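Local structure of ADP-ribose pyrophosphatase MutT (Rickettsia felis, 4KYX) at the interface of chains A and B. The protein hydrolyses ADP-ribose as a Nudix-family pyrophosphatase, probably with magnesium as cofactor, and may also act on oxidised nucleoside triphosphates. Coordinates in Å, arbitrary orientation; residue numbers count along the deposited sequence, not the author numbering. Chains: chain A/B, ADP-ribose pyrophosphatase MutT.

The interface of chains A and B. Residues chain A 15, 49, 55; chain B 13-15, 81, 92.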
# COMPACT_ATOMS: atom_id res chain seq x y z
N ILE A 15 -2.61 6.93 3.13
CA ILE A 15 -2.04 5.69 3.50
C ILE A 15 -2.20 5.49 5.01
O ILE A 15 -1.77 6.31 5.81
CB ILE A 15 -0.56 5.60 3.13
CG1 ILE A 15 -0.39 5.71 1.61
CG2 ILE A 15 0.02 4.33 3.73
CD1 ILE A 15 0.84 6.45 1.12
N LEU A 49 0.21 6.85 8.14
CA LEU A 49 1.66 6.92 7.91
C LEU A 49 2.07 8.39 7.90
O LEU A 49 1.44 9.21 7.23
CB LEU A 49 2.01 6.27 6.55
CG LEU A 49 3.50 6.20 6.22
CD1 LEU A 49 4.29 5.31 7.17
CD2 LEU A 49 3.64 5.68 4.82
N PHE A 55 7.17 1.83 7.20
CA PHE A 55 5.94 1.16 7.64
C PHE A 55 6.21 0.58 9.00
O PHE A 55 5.32 0.64 9.82
CB PHE A 55 5.51 0.03 6.74
CG PHE A 55 5.22 0.44 5.29
CD1 PHE A 55 4.82 1.73 4.97
CD2 PHE A 55 5.38 -0.48 4.26
CE1 PHE A 55 4.60 2.09 3.65
CE2 PHE A 55 5.13 -0.14 2.95
CZ PHE A 55 4.74 1.13 2.64
N PRO B 13 2.23 11.46 2.99
CA PRO B 13 2.67 10.47 1.95
C PRO B 13 1.57 10.27 0.88
O PRO B 13 0.37 10.21 1.17
CB PRO B 13 2.85 9.18 2.76
CG PRO B 13 3.10 9.68 4.15
CD PRO B 13 2.21 10.87 4.31
N ARG B 14 2.01 10.18 -0.35
CA ARG B 14 1.13 10.07 -1.46
C ARG B 14 1.25 8.69 -2.07
O ARG B 14 2.31 8.07 -2.00
CB ARG B 14 1.54 11.10 -2.52
CG ARG B 14 1.31 12.55 -2.14
CD ARG B 14 -0.18 12.90 -2.00
NE ARG B 14 -1.01 12.46 -3.13
CZ ARG B 14 -1.17 13.09 -4.29
NH1 ARG B 14 -0.52 14.23 -4.56
NH2 ARG B 14 -1.97 12.56 -5.22
N ILE B 15 0.22 8.26 -2.80
CA ILE B 15 0.24 6.95 -3.41
C ILE B 15 0.49 7.10 -4.90
O ILE B 15 -0.30 7.77 -5.58
CB ILE B 15 -1.07 6.20 -3.21
CG1 ILE B 15 -1.27 5.95 -1.69
CG2 ILE B 15 -1.05 4.89 -3.97
CD1 ILE B 15 -2.68 5.88 -1.25
N ASN B 81 8.48 2.04 -0.62
CA ASN B 81 8.32 3.18 0.27
C ASN B 81 9.47 4.14 0.05
O ASN B 81 10.59 3.85 0.41
CB ASN B 81 8.23 2.71 1.72
CG ASN B 81 7.84 3.83 2.64
OD1 ASN B 81 6.98 4.61 2.34
ND2 ASN B 81 8.50 3.93 3.74
N VAL B 92 4.46 6.24 -1.54
CA VAL B 92 4.30 4.80 -1.49
C VAL B 92 3.91 4.35 -2.88
O VAL B 92 2.92 4.83 -3.43
CB VAL B 92 3.28 4.38 -0.43
CG1 VAL B 92 2.98 2.90 -0.49
CG2 VAL B 92 3.84 4.78 0.93
O HOH W 1 -1.12 9.30 3.12
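A:Ile15 and B:Ile15, the same residue on strand 14-22 of each chain, meet across the two-fold symmetric interface and show how symmetry can bring a side chain up against its own copy. CG1 of A:Ile15 and CG1 of B:Ile15 lie 3.4 Å apart, a tight contact in which the two side chains cross at a slant. In A:Ile15, the more deeply covered of the two here, CG1 stands anti to the carbonyl carbon (chi1 -63°) and carries CD1 onward into chain B. CD1 of A:Ile15 packs tightly on CG2 of B:Val92, 3.4 Å away, with CB of B:Pro13 also within contact distance.

Looser packing flanks the isoleucine contact. The CD2 branch of A:Leu49 packs against CG2 of B:Val92 and the B:Pro13 ring, whose CD lies 3.4 Å from the backbone O of A:Leu49. A:Phe55, at the start of helix 55-67, turns its ring edge to CG2 of B:Val92, which lies in the ring plane, as does CD2 of A:Leu49.

The A:Phe55 ring also meets a polar group by van der Waals contact: it and the B:Asn81 side chain slide past each other in opposite directions, with CE1 of A:Phe55 3.7 Å from the amide OD1 of B:Asn81 and the ring and amide planes 32° apart.

A polar link also runs through water: water 1 joins the backbone N of A:Ile15, at 2.8 Å, to the carbonyl O of B:Pro13, at 2.6 Å.

Repeated with the chains exchanged, this mainly apolar patch probably helps hold the Nudix domains together as a dimer.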